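Local structure of formate oxidase (Aspergillus oryzae, 5ZU2) at residues V10-G15 with V262-G267; L34-G39 with P225-K230. The protein probably oxidises formate with a bound FAD, as a flavoprotein of the glucose-methanol-choline (GMC) oxidoreductase family. The protein carries 1 engineered substitution. All coordinates share one frame; numbering follows the deposited sequence.

From the N terminus, strand 9-12 comes first and runs into the glycine turn at 13-15; strand 33-36 follows as its parallel neighbour. Contact 2 closes the inner loop, joining 34-39 to 225-230 after about 185 residues. Contact 1 closes the outer one, bringing 262-267 beside 10-15, so contact 2 is nested inside it. The five-stranded parallel sheet holds strands 33-36, 9-12 and 261-264 side by side, while strand 227-235 belongs to a separate mixed sheet. The contacts, with centres about 9 Å apart, both touch FAD and meet where Gly-13 N lies 2.7 Å from Val-36 O, a probable hydrogen bond.

Contact 1: V10-G15 with V262-G267; sequences VIVGGG and VILSQG. With FAD (flavin-adenine dinucleotide), chain D.
Val-10, Ile-11 and Val-12 pair in parallel with Val-262, Ile-263 and Leu-264 in the central sheet of a Rossmann-type FAD-binding fold. Ile-263 N gives a nearly straight bond to Val-10 O (2.8 Å), Ile-263 O takes Val-12 N, and Ser-265 N bonds to Val-12 O less straight (N-H...O 150°). On one face, Ile-11 and Ile-263 lie side by side and point the same way, their CD1 methyls 4.1 Å apart. On the other, Val-12 slants across its neighbours: CG2 meets Val-262 CG1 at 3.8 Å, and CB rests on Leu-264 CD1. Leu-274 of helix 267-277 also packs on Val-12. Beyond the strands the chain turns to the cofactor. Gly-15, the N-cap of helix 16-25, brings its CA to 3.2 Å from FAD O5B, and Gly-13 CA lies against FAD O4B; the two fit the GxGxxG pattern of dinucleotide-binding turns. Ser-265 OG bonds to Ala-541 O. Gln-266 extends beyond CG (chi2 -166°), which carries its amide over one face of the adenine, where Ser-229 OG is hydrogen-bonded to OE1. That same oxygen lies 3.5 Å from Val-12 CG1 and 3.0 Å from FAD C6A.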
loop_
_atom_site.group_PDB
_atom_site.type_symbol
_atom_site.label_atom_id
_atom_site.label_comp_id
_atom_site.label_asym_id
_atom_site.label_seq_id
_atom_site.Cartn_x
_atom_site.Cartn_y
_atom_site.Cartn_z
ATOM N N VAL A 10 -6.204 20.825 10.896
ATOM C CA VAL A 10 -5.603 19.791 11.727
ATOM C C VAL A 10 -5.632 18.494 10.944
ATOM O O VAL A 10 -6.706 18.037 10.535
ATOM C CB VAL A 10 -6.341 19.630 13.064
ATOM C CG1 VAL A 10 -5.820 18.414 13.805
ATOM C CG2 VAL A 10 -6.190 20.903 13.924
ATOM N N ILE A 11 -4.456 17.919 10.702
ATOM C CA ILE A 11 -4.334 16.578 10.135
ATOM C C ILE A 11 -4.057 15.596 11.270
ATOM O O ILE A 11 -3.118 15.781 12.061
ATOM C CB ILE A 11 -3.244 16.500 9.057
ATOM C CG1 ILE A 11 -3.716 17.145 7.748
ATOM C CG2 ILE A 11 -2.858 15.058 8.823
ATOM C CD1 ILE A 11 -3.835 18.647 7.757
ATOM N N VAL A 12 -4.889 14.571 11.365
ATOM C CA VAL A 12 -4.784 13.552 12.394
ATOM C C VAL A 12 -4.112 12.353 11.736
ATOM O O VAL A 12 -4.724 11.655 10.924
ATOM C CB VAL A 12 -6.162 13.206 12.965
ATOM C CG1 VAL A 12 -6.048 12.267 14.158
ATOM C CG2 VAL A 12 -6.923 14.502 13.307
ATOM N N GLY A 13 -2.829 12.144 12.040
ATOM C CA GLY A 13 -2.066 11.073 11.428
ATOM C C GLY A 13 -1.150 11.551 10.316
ATOM O O GLY A 13 -1.619 11.816 9.212
ATOM N N GLY A 14 0.148 11.691 10.591
ATOM C CA GLY A 14 1.098 12.193 9.620
ATOM C C GLY A 14 1.644 11.133 8.691
ATOM O O GLY A 14 2.859 10.939 8.598
ATOM N N GLY A 15 0.763 10.458 7.974
ATOM C CA GLY A 15 1.147 9.364 7.105
ATOM C C GLY A 15 1.284 9.793 5.662
ATOM O O GLY A 15 1.561 10.964 5.355
ATOM N N VAL A 262 -10.909 19.528 10.029
ATOM C CA VAL A 262 -10.090 18.405 10.468
ATOM C C VAL A 262 -10.022 17.374 9.343
ATOM O O VAL A 262 -11.046 17.006 8.752
ATOM C CB VAL A 262 -10.648 17.779 11.756
ATOM C CG1 VAL A 262 -9.923 16.491 12.073
ATOM C CG2 VAL A 262 -10.546 18.783 12.945
ATOM N N ILE A 263 -8.819 16.909 9.040
ATOM C CA ILE A 263 -8.618 15.859 8.061
ATOM C C ILE A 263 -8.087 14.635 8.795
ATOM O O ILE A 263 -7.008 14.678 9.402
ATOM C CB ILE A 263 -7.663 16.296 6.939
ATOM C CG1 ILE A 263 -8.227 17.497 6.163
ATOM C CG2 ILE A 263 -7.376 15.119 6.006
ATOM C CD1 ILE A 263 -7.788 18.835 6.664
ATOM N N LEU A 264 -8.837 13.541 8.723
ATOM C CA LEU A 264 -8.467 12.295 9.371
ATOM C C LEU A 264 -7.706 11.441 8.357
ATOM O O LEU A 264 -8.227 11.141 7.280
ATOM C CB LEU A 264 -9.709 11.577 9.898
ATOM C CG LEU A 264 -9.480 10.204 10.530
ATOM C CD1 LEU A 264 -8.380 10.283 11.601
ATOM C CD2 LEU A 264 -10.783 9.609 11.089
ATOM N N SER A 265 -6.469 11.079 8.697
ATOM C CA SER A 265 -5.516 10.424 7.805
ATOM C C SER A 265 -4.775 9.313 8.550
ATOM O O SER A 265 -3.556 9.161 8.426
ATOM C CB SER A 265 -4.515 11.426 7.226
ATOM O OG SER A 265 -5.137 12.384 6.394
ATOM N N GLN A 266 -5.487 8.545 9.365
ATOM C CA GLN A 266 -4.830 7.551 10.197
ATOM C C GLN A 266 -4.706 6.207 9.514
ATOM O O GLN A 266 -4.313 5.240 10.161
ATOM C CB GLN A 266 -5.540 7.411 11.540
ATOM C CG GLN A 266 -5.235 8.572 12.495
ATOM C CD GLN A 266 -5.661 8.280 13.934
ATOM O OE1 GLN A 266 -5.186 8.935 14.877
ATOM N NE2 GLN A 266 -6.552 7.296 14.109
ATOM N N GLY A 267 -5.057 6.115 8.238
ATOM C CA GLY A 267 -4.854 4.900 7.486
ATOM C C GLY A 267 -6.005 3.934 7.653
ATOM O O GLY A 267 -6.869 4.084 8.518
HETATM P PA FAD D . -0.372 5.472 6.494
HETATM O O1A FAD D . -0.155 4.210 7.201
HETATM O O2A FAD D . 0.726 5.844 5.508
HETATM O O5B FAD D . -0.551 6.720 7.527
HETATM C C5B FAD D . -1.283 6.590 8.766
HETATM C C4B FAD D . -0.583 7.447 9.794
HETATM O O4B FAD D . -1.450 7.669 10.934
HETATM C C3B FAD D . 0.723 6.874 10.347
HETATM O O3B FAD D . 1.744 7.862 10.437
HETATM C C2B FAD D . 0.327 6.404 11.746
HETATM O O2B FAD D . 1.413 6.377 12.678
HETATM C C1B FAD D . -0.715 7.455 12.114
HETATM N N9A FAD D . -1.631 7.017 13.161
HETATM C C8A FAD D . -2.410 5.894 13.117
HETATM N N7A FAD D . -3.152 5.716 14.182
HETATM C C5A FAD D . -2.816 6.778 15.001
HETATM C C6A FAD D . -3.254 7.155 16.286
HETATM N N6A FAD D . -4.152 6.459 16.992
HETATM N N1A FAD D . -2.736 8.289 16.818
HETATM C C2A FAD D . -1.839 8.976 16.109
HETATM N N3A FAD D . -1.345 8.713 14.895
HETATM C C4A FAD D . -1.876 7.591 14.390
HETATM N N1 FAD D . 2.419 0.535 -1.695
HETATM C C2 FAD D . 2.929 0.622 -2.959
HETATM O O2 FAD D . 2.367 1.294 -3.837
HETATM N N3 FAD D . 4.114 -0.056 -3.277
HETATM C C4 FAD D . 4.862 -0.853 -2.411
HETATM O O4 FAD D . 5.887 -1.417 -2.806
HETATM C C4X FAD D . 4.303 -0.927 -1.065
HETATM N N5 FAD D . 4.932 -1.658 -0.175
HETATM C C5X FAD D . 4.403 -1.729 1.100
HETATM C C6 FAD D . 5.085 -2.483 2.062
HETATM C C7 FAD D . 4.612 -2.579 3.365
HETATM C C7M FAD D . 5.371 -3.412 4.372
HETATM C C8 FAD D . 3.432 -1.897 3.721
HETATM C C8M FAD D . 2.892 -1.973 5.120
HETATM C C9 FAD D . 2.757 -1.132 2.767
HETATM C C9A FAD D . 3.231 -1.042 1.461
HETATM N N10 FAD D . 2.588 -0.260 0.470
HETATM C C10 FAD D . 3.087 -0.192 -0.803
HETATM C "C1'" FAD D . 1.323 0.421 0.746
HETATM C "C2'" FAD D . 1.450 1.908 1.012
HETATM O "O2'" FAD D . 2.656 2.181 1.721
HETATM C "C3'" FAD D . 0.256 2.331 1.869
HETATM O "O3'" FAD D . -0.957 1.827 1.316
HETATM C "C4'" FAD D . 0.100 3.830 2.103
HETATM O "O4'" FAD D . 1.337 4.344 2.606
HETATM C "C5'" FAD D . -1.077 4.081 3.021
HETATM O "O5'" FAD D . -1.159 5.492 3.300
HETATM P P FAD D . -2.181 6.065 4.341
HETATM O O1P FAD D . -1.862 7.560 4.400
HETATM O O2P FAD D . -3.545 5.577 3.948
HETATM O O3P FAD D . -1.751 5.407 5.715
#

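Contact 2: L34-G39 with P225-K230; sequences LIVEAG and PEVHSK. With FAD (flavin-adenine dinucleotide), chain D; ACT (acetate ion), chain H.
The loop after strand 34-36 meets the start of segment 225-230 nearly at right angles (93° between the touching parts), with Val-227 N bonded nearly straight to Glu-37 O (3.1 Å) and Glu-226 N to Gly-39 O. In the second bond the donor stands above the carbonyl plane. Close CA-H...O contacts reinforce the crossing, among them Ala-38 CA to Val-227 O. The apolar contact is small: Val-227 CG2 touches Val-36 CB at 3.9 Å, and Val-246 and Thr-248 of strand 240-248 pack on Val-227 as well. Pro-225 CB abuts the carbonyl oxygen of Gly-39.

Glu-37 turns its far end away from this crossing. With CG anti to the backbone N (chi1 162°) and a bend at chi2, its carboxylate faces the ribose, where OE1 accepts from FAD O3B and OE2 from FAD O2B, each at 2.6 Å. Gly-39 N also bonds to OE2, on the anti side and 27° out of the carboxylate plane, while Gly-14 N holds OE1; the four donors together should fix the rotation of the group. Ala-38 CB sits over the adenine face opposite the Gln-266 amide, 3.4 Å from FAD C2A. From the other segment, Ser-229 N donates nearly straight to FAD N1A (3.0 Å). The His-228 ring has the adenine amino nitrogen N6A 3.6 Å above one face, offset toward the rim. Its NE2 bonds to Pro-440 O and only weakly to an acetate ion, and Phe-441 stacks on the ring.

A carboxylate at the end of the second parallel strand, gripping both ribose hydroxyls, is characteristic of Rossmann-type FAD-binding sites; here Ser-229, on strand 227-235, adds a backbone bond to the adenine.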
loop_
_atom_site.group_PDB
_atom_site.type_symbol
_atom_site.label_atom_id
_atom_site.label_comp_id
_atom_site.label_asym_id
_atom_site.label_seq_id
_atom_site.Cartn_x
_atom_site.Cartn_y
_atom_site.Cartn_z
ATOM N N LEU A 34 -1.554 21.996 11.605
ATOM C CA LEU A 34 -1.076 21.124 12.662
ATOM C C LEU A 34 -1.124 19.681 12.185
ATOM O O LEU A 34 -2.111 19.261 11.573
ATOM C CB LEU A 34 -1.941 21.269 13.916
ATOM C CG LEU A 34 -1.752 20.153 14.944
ATOM C CD1 LEU A 34 -0.411 20.286 15.618
ATOM C CD2 LEU A 34 -2.896 20.170 15.940
ATOM N N ILE A 35 -0.078 18.916 12.491
ATOM C CA ILE A 35 -0.058 17.470 12.249
ATOM C C ILE A 35 0.132 16.762 13.586
ATOM O O ILE A 35 1.130 17.012 14.275
ATOM C CB ILE A 35 1.071 17.062 11.299
ATOM C CG1 ILE A 35 0.982 17.828 9.987
ATOM C CG2 ILE A 35 0.995 15.549 11.068
ATOM C CD1 ILE A 35 2.190 17.578 9.058
ATOM N N VAL A 36 -0.810 15.868 13.958
ATOM C CA VAL A 36 -0.612 14.973 15.104
ATOM C C VAL A 36 -0.278 13.577 14.592
ATOM O O VAL A 36 -0.871 13.098 13.614
ATOM C CB VAL A 36 -1.825 14.953 16.063
ATOM C CG1 VAL A 36 -2.009 16.326 16.719
ATOM C CG2 VAL A 36 -3.087 14.510 15.392
ATOM N N GLU A 37 0.710 12.937 15.229
ATOM C CA GLU A 37 1.278 11.677 14.755
ATOM C C GLU A 37 1.771 10.868 15.950
ATOM O O GLU A 37 2.434 11.422 16.838
ATOM C CB GLU A 37 2.442 11.926 13.778
ATOM C CG GLU A 37 3.359 10.730 13.561
ATOM C CD GLU A 37 2.604 9.540 12.977
ATOM O OE1 GLU A 37 1.682 9.781 12.173
ATOM O OE2 GLU A 37 2.907 8.373 13.328
ATOM N N ALA A 38 1.491 9.548 15.937
ATOM C CA ALA A 38 1.821 8.691 17.083
ATOM C C ALA A 38 3.311 8.381 17.181
ATOM O O ALA A 38 3.841 8.290 18.295
ATOM C CB ALA A 38 1.006 7.390 17.041
ATOM N N GLY A 39 4.004 8.253 16.049
ATOM C CA GLY A 39 5.406 7.884 16.029
ATOM C C GLY A 39 6.329 9.090 15.983
ATOM O O GLY A 39 5.904 10.239 16.095
ATOM N N PRO A 225 4.711 15.074 17.115
ATOM C CA PRO A 225 4.883 13.621 17.103
ATOM C C PRO A 225 4.659 13.047 18.500
ATOM O O PRO A 225 4.376 13.769 19.455
ATOM C CB PRO A 225 6.337 13.454 16.666
ATOM C CG PRO A 225 7.017 14.647 17.248
ATOM C CD PRO A 225 6.005 15.776 17.098
ATOM N N GLU A 226 4.786 11.721 18.600
ATOM C CA GLU A 226 4.687 10.990 19.874
ATOM C C GLU A 226 3.418 11.317 20.666
ATOM O O GLU A 226 3.440 11.377 21.895
ATOM C CB GLU A 226 5.904 11.264 20.766
ATOM C CG GLU A 226 7.216 11.347 20.047
ATOM C CD GLU A 226 7.951 10.065 20.103
ATOM O OE1 GLU A 226 7.275 9.018 20.208
ATOM O OE2 GLU A 226 9.200 10.099 20.055
ATOM N N VAL A 227 2.295 11.509 19.974
ATOM C CA VAL A 227 1.003 11.653 20.633
ATOM C C VAL A 227 0.040 10.659 20.012
ATOM O O VAL A 227 0.050 10.441 18.795
ATOM C CB VAL A 227 0.431 13.093 20.559
ATOM C CG1 VAL A 227 1.401 14.077 21.172
ATOM C CG2 VAL A 227 0.066 13.491 19.138
ATOM N N HIS A 228 -0.784 10.053 20.855
ATOM C CA HIS A 228 -1.734 9.034 20.455
ATOM C C HIS A 228 -3.150 9.611 20.483
ATOM O O HIS A 228 -3.575 10.190 21.484
ATOM C CB HIS A 228 -1.588 7.829 21.381
ATOM C CG HIS A 228 -2.129 6.568 20.805
ATOM N ND1 HIS A 228 -1.332 5.653 20.150
ATOM C CD2 HIS A 228 -3.382 6.050 20.810
ATOM C CE1 HIS A 228 -2.078 4.632 19.758
ATOM N NE2 HIS A 228 -3.323 4.845 20.149
ATOM N N SER A 229 -3.876 9.464 19.384
ATOM C CA SER A 229 -5.195 10.079 19.309
ATOM C C SER A 229 -6.169 9.360 20.216
ATOM O O SER A 229 -6.158 8.131 20.327
ATOM C CB SER A 229 -5.732 10.079 17.877
ATOM O OG SER A 229 -5.904 8.750 17.403
ATOM N N LYS A 230 -6.991 10.135 20.902
ATOM C CA LYS A 230 -8.005 9.532 21.740
ATOM C C LYS A 230 -9.366 9.547 21.074
ATOM O O LYS A 230 -10.066 8.535 21.098
ATOM C CB LYS A 230 -8.080 10.239 23.097
ATOM C CG LYS A 230 -9.303 9.811 23.879
ATOM C CD LYS A 230 -9.594 10.740 25.032
ATOM C CE LYS A 230 -10.674 10.166 25.920
ATOM N NZ LYS A 230 -11.113 11.170 26.937
HETATM P PA FAD D . -0.372 5.472 6.494
HETATM O O1A FAD D . -0.155 4.210 7.201
HETATM O O2A FAD D . 0.726 5.844 5.508
HETATM O O5B FAD D . -0.551 6.720 7.527
HETATM C C5B FAD D . -1.283 6.590 8.766
HETATM C C4B FAD D . -0.583 7.447 9.794
HETATM O O4B FAD D . -1.450 7.669 10.934
HETATM C C3B FAD D . 0.723 6.874 10.347
HETATM O O3B FAD D . 1.744 7.862 10.437
HETATM C C2B FAD D . 0.327 6.404 11.746
HETATM O O2B FAD D . 1.413 6.377 12.678
HETATM C C1B FAD D . -0.715 7.455 12.114
HETATM N N9A FAD D . -1.631 7.017 13.161
HETATM C C8A FAD D . -2.410 5.894 13.117
HETATM N N7A FAD D . -3.152 5.716 14.182
HETATM C C5A FAD D . -2.816 6.778 15.001
HETATM C C6A FAD D . -3.254 7.155 16.286
HETATM N N6A FAD D . -4.152 6.459 16.992
HETATM N N1A FAD D . -2.736 8.289 16.818
HETATM C C2A FAD D . -1.839 8.976 16.109
HETATM N N3A FAD D . -1.345 8.713 14.895
HETATM C C4A FAD D . -1.876 7.591 14.390
HETATM N N1 FAD D . 2.419 0.535 -1.695
HETATM C C2 FAD D . 2.929 0.622 -2.959
HETATM O O2 FAD D . 2.367 1.294 -3.837
HETATM N N3 FAD D . 4.114 -0.056 -3.277
HETATM C C4 FAD D . 4.862 -0.853 -2.411
HETATM O O4 FAD D . 5.887 -1.417 -2.806
HETATM C C4X FAD D . 4.303 -0.927 -1.065
HETATM N N5 FAD D . 4.932 -1.658 -0.175
HETATM C C5X FAD D . 4.403 -1.729 1.100
HETATM C C6 FAD D . 5.085 -2.483 2.062
HETATM C C7 FAD D . 4.612 -2.579 3.365
HETATM C C7M FAD D . 5.371 -3.412 4.372
HETATM C C8 FAD D . 3.432 -1.897 3.721
HETATM C C8M FAD D . 2.892 -1.973 5.120
HETATM C C9 FAD D . 2.757 -1.132 2.767
HETATM C C9A FAD D . 3.231 -1.042 1.461
HETATM N N10 FAD D . 2.588 -0.260 0.470
HETATM C C10 FAD D . 3.087 -0.192 -0.803
HETATM C "C1'" FAD D . 1.323 0.421 0.746
HETATM C "C2'" FAD D . 1.450 1.908 1.012
HETATM O "O2'" FAD D . 2.656 2.181 1.721
HETATM C "C3'" FAD D . 0.256 2.331 1.869
HETATM O "O3'" FAD D . -0.957 1.827 1.316
HETATM C "C4'" FAD D . 0.100 3.830 2.103
HETATM O "O4'" FAD D . 1.337 4.344 2.606
HETATM C "C5'" FAD D . -1.077 4.081 3.021
HETATM O "O5'" FAD D . -1.159 5.492 3.300
HETATM P P FAD D . -2.181 6.065 4.341
HETATM O O1P FAD D . -1.862 7.560 4.400
HETATM O O2P FAD D . -3.545 5.577 3.948
HETATM O O3P FAD D . -1.751 5.407 5.715
HETATM C C ACT H . -3.349 1.150 18.810
HETATM O O ACT H . -4.028 2.172 19.087
HETATM O OXT ACT H . -3.549 0.297 17.879
HETATM C CH3 ACT H . -2.078 0.926 19.759
#